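Local coordinates for protein apical membrane antigen AMA1 (Toxoplasma gondii ME49, PDB 4YIV) that takes part in host cell invasion as an essential microneme protein of the moving junction formed between the parasite tip and the host cell membrane, at residues F116-L121 with L133-E138; I127-D132 with N220-I225. All coordinates share one frame; numbering follows the deposited sequence.

Interaction 1 of 2, residues F116-L121 with L133-E138; sequences FPMELL and LGRCAE. With CD (cadmium ion), chain D.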
ATOM      1  N   PHE A 116      19.280  -6.943  -0.804  1.00 27.55           N
ATOM      2  CA  PHE A 116      19.979  -7.321  -2.018  1.00 25.19           C
ATOM      3  C   PHE A 116      20.056  -6.086  -2.905  1.00 25.77           C
ATOM      4  O   PHE A 116      19.064  -5.365  -3.046  1.00 24.14           O
ATOM      5  CB  PHE A 116      19.287  -8.469  -2.725  1.00 27.68           C
ATOM      6  CG  PHE A 116      20.164  -9.151  -3.743  1.00 32.71           C
ATOM      7  CD1 PHE A 116      21.091 -10.117  -3.350  1.00 34.63           C
ATOM      8  CD2 PHE A 116      20.082  -8.811  -5.078  1.00 28.84           C
ATOM      9  CE1 PHE A 116      21.917 -10.736  -4.281  1.00 36.46           C
ATOM     10  CE2 PHE A 116      20.892  -9.442  -6.029  1.00 32.62           C
ATOM     11  CZ  PHE A 116      21.809 -10.406  -5.626  1.00 36.56           C
ATOM     12  N   PRO A 117      21.239  -5.809  -3.484  1.00 29.70           N
ATOM     13  CA  PRO A 117      21.368  -4.550  -4.222  1.00 26.69           C
ATOM     14  C   PRO A 117      20.686  -4.586  -5.586  1.00 25.35           C
ATOM     15  O   PRO A 117      20.856  -5.545  -6.337  1.00 26.61           O
ATOM     16  CB  PRO A 117      22.881  -4.394  -4.371  1.00 30.53           C
ATOM     17  CG  PRO A 117      23.368  -5.803  -4.440  1.00 31.37           C
ATOM     18  CD  PRO A 117      22.493  -6.586  -3.504  1.00 31.97           C
ATOM     19  N   MET A 118      19.941  -3.536  -5.899  1.00 24.79           N
ATOM     20  CA  MET A 118      19.202  -3.460  -7.148  1.00 22.48           C
ATOM     21  C   MET A 118      20.136  -3.573  -8.377  1.00 28.77           C
ATOM     22  O   MET A 118      19.743  -4.071  -9.443  1.00 25.08           O
ATOM     23  CB  MET A 118      18.441  -2.161  -7.196  1.00 23.72           C
ATOM     24  CG  MET A 118      17.619  -1.961  -8.457  1.00 29.99           C
ATOM     25  SD  MET A 118      16.398  -3.301  -8.784  1.00 31.17           S
ATOM     26  CE  MET A 118      15.476  -3.285  -7.236  1.00 27.86           C
ATOM     27  N   GLU A 119      21.386  -3.133  -8.231  1.00 27.27           N
ATOM     28  CA  GLU A 119      22.305  -3.175  -9.366  1.00 26.12           C
ATOM     29  C   GLU A 119      22.502  -4.589  -9.851  1.00 26.28           C
ATOM     30  O   GLU A 119      22.609  -4.835 -11.049  1.00 28.88           O
ATOM     31  CB  GLU A 119      23.656  -2.538  -8.988  1.00 26.22           C
ATOM     32  CG  GLU A 119      23.635  -1.055  -9.064  1.00 28.19           C
ATOM     33  CD  GLU A 119      23.466  -0.548 -10.481  1.00 32.24           C
ATOM     34  OE1 GLU A 119      24.281  -0.990 -11.336  1.00 29.56           O
ATOM     35  OE2 GLU A 119      22.509   0.252 -10.723  1.00 29.34           O
ATOM     36  N   LEU A 120      22.559  -5.544  -8.933  1.00 26.77           N
ATOM     37  CA  LEU A 120      22.763  -6.911  -9.346  1.00 26.85           C
ATOM     38  C   LEU A 120      21.486  -7.489  -9.974  1.00 27.32           C
ATOM     39  O   LEU A 120      21.579  -8.297 -10.876  1.00 26.87           O
ATOM     40  CB  LEU A 120      23.249  -7.762  -8.172  1.00 30.51           C
ATOM     41  CG  LEU A 120      24.769  -7.748  -8.002  1.00 35.80           C
ATOM     42  CD1 LEU A 120      25.318  -6.372  -7.929  1.00 35.22           C
ATOM     43  CD2 LEU A 120      25.077  -8.471  -6.739  1.00 37.14           C
ATOM     44  N   LEU A 121      20.309  -7.046  -9.536  1.00 25.47           N
ATOM     45  CA  LEU A 121      19.057  -7.544 -10.098  1.00 24.13           C
ATOM     46  C   LEU A 121      18.869  -7.007 -11.504  1.00 27.88           C
ATOM     47  O   LEU A 121      18.376  -7.694 -12.396  1.00 27.53           O
ATOM     48  CB  LEU A 121      17.859  -7.122  -9.244  1.00 25.57           C
ATOM     49  CG  LEU A 121      17.771  -7.691  -7.816  1.00 25.29           C
ATOM     50  CD1 LEU A 121      16.559  -7.098  -7.073  1.00 24.94           C
ATOM     51  CD2 LEU A 121      17.677  -9.167  -7.866  1.00 28.03           C
ATOM     52  N   LEU A 133      11.313  -1.125  -8.835  1.00 19.98           N
ATOM     53  CA  LEU A 133      10.388  -1.648  -7.820  1.00 20.88           C
ATOM     54  C   LEU A 133       9.914  -3.053  -8.212  1.00 20.01           C
ATOM     55  O   LEU A 133       9.859  -3.991  -7.393  1.00 20.81           O
ATOM     56  CB  LEU A 133       9.202  -0.713  -7.636  1.00 21.44           C
ATOM     57  CG  LEU A 133       8.127  -1.228  -6.635  1.00 21.90           C
ATOM     58  CD1 LEU A 133       8.712  -1.554  -5.266  1.00 22.22           C
ATOM     59  CD2 LEU A 133       7.009  -0.185  -6.453  1.00 19.90           C
ATOM     60  N   GLY A 134       9.583  -3.215  -9.486  1.00 19.46           N
ATOM     61  CA  GLY A 134       9.227  -4.525  -9.995  1.00 20.00           C
ATOM     62  C   GLY A 134      10.305  -5.575  -9.892  1.00 22.21           C
ATOM     63  O   GLY A 134       9.989  -6.739  -9.675  1.00 21.21           O
ATOM     64  N   ARG A 135      11.573  -5.186 -10.056  1.00 21.98           N
ATOM     65  CA  ARG A 135      12.685  -6.115  -9.953  1.00 22.43           C
ATOM     66  C   ARG A 135      12.794  -6.629  -8.524  1.00 18.99           C
ATOM     67  O   ARG A 135      13.100  -7.815  -8.283  1.00 19.97           O
ATOM     68  CB  ARG A 135      14.004  -5.448 -10.364  1.00 24.66           C
ATOM     69  CG  ARG A 135      14.107  -5.149 -11.866  1.00 26.65           C
ATOM     70  CD  ARG A 135      15.478  -4.562 -12.272  1.00 29.27           C
ATOM     71  NE  ARG A 135      15.412  -4.363 -13.722  1.00 30.43           N
ATOM     72  CZ  ARG A 135      15.070  -3.226 -14.323  1.00 30.61           C
ATOM     73  NH1 ARG A 135      14.862  -2.104 -13.625  1.00 30.93           N
ATOM     74  NH2 ARG A 135      14.964  -3.211 -15.656  1.00 32.39           N
ATOM     75  N   CYS A 136      12.502  -5.755  -7.577  1.00 21.33           N
ATOM     76  CA  CYS A 136      12.555  -6.170  -6.167  1.00 21.41           C
ATOM     77  C   CYS A 136      11.422  -7.172  -5.885  1.00 18.44           C
ATOM     78  O   CYS A 136      11.640  -8.248  -5.305  1.00 21.04           O
ATOM     79  CB  CYS A 136      12.480  -4.954  -5.256  1.00 23.66           C
ATOM     80  SG  CYS A 136      12.462  -5.321  -3.463  1.00 23.77           S
ATOM     81  N   ALA A 137      10.224  -6.814  -6.295  1.00 19.28           N
ATOM     82  CA  ALA A 137       9.072  -7.700  -6.137  1.00 21.41           C
ATOM     83  C   ALA A 137       9.285  -9.068  -6.811  1.00 21.91           C
ATOM     84  O   ALA A 137       8.904 -10.115  -6.270  1.00 21.23           O
ATOM     85  CB  ALA A 137       7.848  -7.026  -6.687  1.00 21.21           C
ATOM     86  N   GLU A 138       9.896  -9.071  -7.993  1.00 20.82           N
ATOM     87  CA  GLU A 138      10.165 -10.319  -8.698  1.00 18.58           C
ATOM     88  C   GLU A 138      11.179 -11.161  -7.947  1.00 21.94           C
ATOM     89  O   GLU A 138      11.050 -12.381  -7.859  1.00 22.09           O
ATOM     90  CB  GLU A 138      10.633 -10.007 -10.127  1.00 23.55           C
ATOM     91  CG  GLU A 138      10.858 -11.229 -11.006  1.00 30.17           C
ATOM     92  CD  GLU A 138      11.240 -10.849 -12.442  1.00 29.76           C
ATOM     93  OE1 GLU A 138      11.456 -11.779 -13.238  1.00 33.88           O
ATOM     94  OE2 GLU A 138      11.336  -9.630 -12.756  1.00 32.30           O
TER
HETATM   95 CD    CD D 503      23.034   0.338 -13.125  0.75 26.02          CD
HETATM   96  O   HOH W   1      16.680  -7.125 -14.550  1.00 33.30           O
HETATM   97  O   HOH W   2      21.278   2.047 -13.216  1.00 40.57           O
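M118 lays its thioether across the base of R135. SD sits 3.6 Å from R135 CB and also touches R135 CD, and the two side chains cross at about a right angle. M118 CG lies anti to the backbone N (chi1 -180°). The chain then bends at chi2 and again at chi3. The second bend brings CE against C136, 4.0 Å from C136 CB and close to C136 N. L121 comes in beside it. Its CD1 rests 3.7 Å from R135 O, so the methyl meets the helix backbone. Within 116-121, M118 and L121 make the contact with helix 132-141.

R135 runs extended from CG to NE. Water 1 links R135 NE to L121 O: it lies 2.8 Å from L121 O and accepts from R135 NE at 3.1 Å, in the plane of the guanidinium and at its edge. NH1 forms a salt bridge with D132, one turn earlier in the same helix.

Helix 132-141 packs on the antiparallel sheet of a PAN-type domain, and strand 116-117 is an edge strand of that sheet. The C136-C168 disulfide ties helix 132-141 to strand 167-170, as in PAN domains, where a disulfide links helix and sheet. The C136 side chain also touches F159 and Y161 of strand 159-162. The chain passes from the edge strand straight into helix 118-122, with P117 as its N-cap residue.

E119 points elsewhere. Both carboxylate oxygens bind a cadmium ion, with OE2 at 2.5 Å from the metal. Water 2, at 2.5 Å, and E122 are its other ligands. E119 OE2 also accepts a hydrogen bond from R166, which helps fix the carboxylate.

Interaction 2 of 2, residues I127-D132 with N220-I225; sequences IKASTD and NPDAFI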
ATOM      1  N   ILE A 127      15.762 -11.838 -14.291  1.00 30.62           N
ATOM      2  CA  ILE A 127      14.807 -10.869 -13.765  1.00 27.84           C
ATOM      3  C   ILE A 127      14.220 -10.028 -14.921  1.00 32.03           C
ATOM      4  O   ILE A 127      14.914  -9.224 -15.540  1.00 29.49           O
ATOM      5  CB  ILE A 127      15.488  -9.954 -12.742  1.00 27.77           C
ATOM      6  CG1 ILE A 127      16.070 -10.800 -11.602  1.00 30.46           C
ATOM      7  CG2 ILE A 127      14.530  -8.894 -12.232  1.00 32.54           C
ATOM      8  CD1 ILE A 127      15.052 -11.403 -10.706  1.00 32.20           C
ATOM      9  N   LYS A 128      12.940 -10.212 -15.197  1.00 26.26           N
ATOM     10  CA  LYS A 128      12.333  -9.703 -16.406  1.00 27.75           C
ATOM     11  C   LYS A 128      11.610  -8.363 -16.195  1.00 27.53           C
ATOM     12  O   LYS A 128      11.281  -7.655 -17.150  1.00 29.56           O
ATOM     13  CB  LYS A 128      11.363 -10.772 -16.943  1.00 29.98           C
ATOM     14  CG  LYS A 128      12.069 -12.105 -17.319  1.00 34.40           C
ATOM     15  CD  LYS A 128      12.986 -11.938 -18.534  1.00 40.07           C
ATOM     16  CE  LYS A 128      13.957 -13.104 -18.741  1.00 46.82           C
ATOM     17  NZ  LYS A 128      13.325 -14.299 -19.317  1.00 57.25           N
ATOM     18  N   ALA A 129      11.371  -7.993 -14.944  1.00 24.75           N
ATOM     19  CA  ALA A 129      10.625  -6.770 -14.654  1.00 24.53           C
ATOM     20  C   ALA A 129      11.285  -5.551 -15.274  1.00 24.61           C
ATOM     21  O   ALA A 129      12.507  -5.466 -15.348  1.00 24.67           O
ATOM     22  CB  ALA A 129      10.499  -6.551 -13.138  1.00 23.36           C
ATOM     23  N   SER A 130      10.459  -4.604 -15.680  1.00 22.77           N
ATOM     24  CA  SER A 130      10.926  -3.382 -16.333  1.00 26.52           C
ATOM     25  C   SER A 130      11.147  -2.165 -15.429  1.00 25.84           C
ATOM     26  O   SER A 130      11.515  -1.102 -15.932  1.00 24.51           O
ATOM     27  CB  SER A 130       9.913  -3.012 -17.409  1.00 25.67           C
ATOM     28  OG  SER A 130       8.823  -2.325 -16.828  1.00 33.91           O
ATOM     29  N   THR A 131      10.885  -2.285 -14.120  1.00 23.89           N
ATOM     30  CA  THR A 131      11.080  -1.169 -13.170  1.00 21.75           C
ATOM     31  C   THR A 131      11.854  -1.675 -11.974  1.00 23.40           C
ATOM     32  O   THR A 131      11.865  -2.879 -11.695  1.00 23.44           O
ATOM     33  CB  THR A 131       9.762  -0.511 -12.665  1.00 22.09           C
ATOM     34  OG1 THR A 131       9.058  -1.426 -11.785  1.00 21.77           O
ATOM     35  CG2 THR A 131       8.883  -0.084 -13.813  1.00 22.69           C
ATOM     36  N   ASP A 132      12.519  -0.768 -11.262  1.00 21.49           N
ATOM     37  CA  ASP A 132      13.361  -1.215 -10.161  1.00 22.50           C
ATOM     38  C   ASP A 132      12.445  -1.787  -9.088  1.00 22.09           C
ATOM     39  O   ASP A 132      12.760  -2.824  -8.502  1.00 22.19           O
ATOM     40  CB  ASP A 132      14.226  -0.076  -9.596  1.00 24.40           C
ATOM     41  CG  ASP A 132      15.483   0.195 -10.463  1.00 34.75           C
ATOM     42  OD1 ASP A 132      15.802  -0.629 -11.347  1.00 32.87           O
ATOM     43  OD2 ASP A 132      16.148   1.237 -10.274  1.00 36.15           O
ATOM     44  N   ASN A 220       3.575 -11.090 -11.615  1.00 23.37           N
ATOM     45  CA  ASN A 220       3.471 -10.413 -12.895  1.00 24.47           C
ATOM     46  C   ASN A 220       3.988  -9.037 -12.548  1.00 22.46           C
ATOM     47  O   ASN A 220       3.248  -8.167 -12.330  1.00 21.46           O
ATOM     48  CB  ASN A 220       2.048 -10.369 -13.393  1.00 23.08           C
ATOM     49  CG  ASN A 220       1.547 -11.716 -13.829  1.00 32.83           C
ATOM     50  OD1 ASN A 220       2.102 -12.340 -14.694  1.00 38.00           O
ATOM     51  ND2 ASN A 220       0.503 -12.160 -13.206  1.00 25.82           N
ATOM     52  N   PRO A 221       5.294  -8.893 -12.475  1.00 21.08           N
ATOM     53  CA  PRO A 221       5.916  -7.642 -11.990  1.00 19.78           C
ATOM     54  C   PRO A 221       5.586  -6.302 -12.574  1.00 24.54           C
ATOM     55  O   PRO A 221       5.788  -5.308 -11.880  1.00 22.79           O
ATOM     56  CB  PRO A 221       7.409  -7.949 -11.957  1.00 25.09           C
ATOM     57  CG  PRO A 221       7.558  -8.939 -13.034  1.00 24.75           C
ATOM     58  CD  PRO A 221       6.334  -9.819 -12.942  1.00 24.90           C
ATOM     59  N   ASP A 222       5.116  -6.284 -13.776  1.00 21.55           N
ATOM     60  CA  ASP A 222       4.834  -5.016 -14.382  1.00 21.01           C
ATOM     61  C   ASP A 222       3.351  -4.667 -14.189  1.00 21.01           C
ATOM     62  O   ASP A 222       2.932  -3.631 -14.548  1.00 20.43           O
ATOM     63  CB  ASP A 222       5.160  -5.024 -15.890  1.00 21.97           C
ATOM     64  CG  ASP A 222       6.653  -5.120 -16.190  1.00 29.50           C
ATOM     65  OD1 ASP A 222       7.444  -4.543 -15.482  1.00 29.74           O
ATOM     66  OD2 ASP A 222       7.024  -5.781 -17.137  1.00 31.18           O
ATOM     67  N   ALA A 223       2.572  -5.551 -13.598  1.00 20.42           N
ATOM     68  CA  ALA A 223       1.142  -5.290 -13.507  1.00 19.69           C
ATOM     69  C   ALA A 223       0.771  -4.093 -12.634  1.00 19.87           C
ATOM     70  O   ALA A 223      -0.177  -3.346 -12.957  1.00 21.28           O
ATOM     71  CB  ALA A 223       0.406  -6.533 -12.999  1.00 22.33           C
ATOM     72  N   PHE A 224       1.510  -3.886 -11.539  1.00 22.38           N
ATOM     73  CA  PHE A 224       1.160  -2.837 -10.570  1.00 20.29           C
ATOM     74  C   PHE A 224       1.190  -1.470 -11.195  1.00 21.89           C
ATOM     75  O   PHE A 224       0.562  -0.533 -10.698  1.00 21.07           O
ATOM     76  CB  PHE A 224       2.126  -2.896  -9.339  1.00 22.99           C
ATOM     77  CG  PHE A 224       3.495  -2.292  -9.598  1.00 22.41           C
ATOM     78  CD1 PHE A 224       3.706  -0.937  -9.392  1.00 22.92           C
ATOM     79  CD2 PHE A 224       4.570  -3.078 -10.033  1.00 20.31           C
ATOM     80  CE1 PHE A 224       4.945  -0.361  -9.652  1.00 21.56           C
ATOM     81  CE2 PHE A 224       5.812  -2.507 -10.295  1.00 22.96           C
ATOM     82  CZ  PHE A 224       5.991  -1.140 -10.114  1.00 20.87           C
ATOM     83  N   ILE A 225       1.971  -1.321 -12.269  1.00 20.52           N
ATOM     84  CA  ILE A 225       2.154  -0.016 -12.900  1.00 21.62           C
ATOM     85  C   ILE A 225       0.815   0.572 -13.366  1.00 23.94           C
ATOM     86  O   ILE A 225       0.556   1.773 -13.244  1.00 26.51           O
ATOM     87  CB  ILE A 225       3.154  -0.142 -14.099  1.00 22.55           C
ATOM     88  CG1 ILE A 225       4.538  -0.560 -13.611  1.00 23.67           C
ATOM     89  CG2 ILE A 225       3.298   1.176 -14.848  1.00 30.62           C
ATOM     90  CD1 ILE A 225       5.443  -1.059 -14.745  1.00 29.01           C
TER
HETATM   91  O   HOH W   3       7.952  -3.653 -13.076  1.00 23.29           O
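P221 meets A129 through small apolar groups. Its CB lies 3.6 Å from A129 CB, and its CG touches the same methyl. P221 is the second residue of a type I turn from N220 to A223, closed by the bond from A223 N to N220 O. Its carbonyl oxygen accepts a hydrogen bond from water 3.

D222 follows and carries the polar part of the contact. Its OD1 takes the S130 backbone N-H at 3.0 Å in a nearly straight bond (166°), using the syn lone pair. S130 OG donates to the same oxygen at 2.9 Å, but from well above the carboxylate plane. Water 3 adds a third donor at 2.6 Å from D222 OD1. This water also accepts from T131 OG1, so it ties both segments together. Three donors on one oxygen would probably favour a charged carboxylate.

F224 turns its ring edge to T131. T131 OG1 lies in the ring plane, 3.5 Å from F224 CZ. The same hydroxyl oxygen caps the start of helix 132-141 by accepting from G134 N. I225 reaches T131 from another direction, tip to tip, with I225 CD1 3.7 Å from T131 CG2.

Outside the two segments, the F224 ring packs on L133 and P60, and P221 touches E138. S349 is hydrogen-bonded to S130. The turn therefore sits against helix 132-141, touching L133 near its start and E138 further along. In sequence it follows strand 210-213 and precedes strand 233-234, and it runs on into helix 224-227.

The centres of interactions 1 and 2 lie 10 Å apart, on the same side of the chain's centre. Their segments alternate along the sequence: 116-121, 127-132, 133-138, then 220-225. Helix 132-141 joins them. Interaction 1 packs helix 118-122 on this helix, while interaction 2 brings the turn before helix 224-227 to the loop leading into it. E138 ties the two contacts directly: OE2 probably bonds to A129 N at 2.7 Å and OE1 to K128 N. Together they bring residues 116-138 and the turn at 220-225, 82 residues on, around one helix of the PAN-type domain in this extracellular portion.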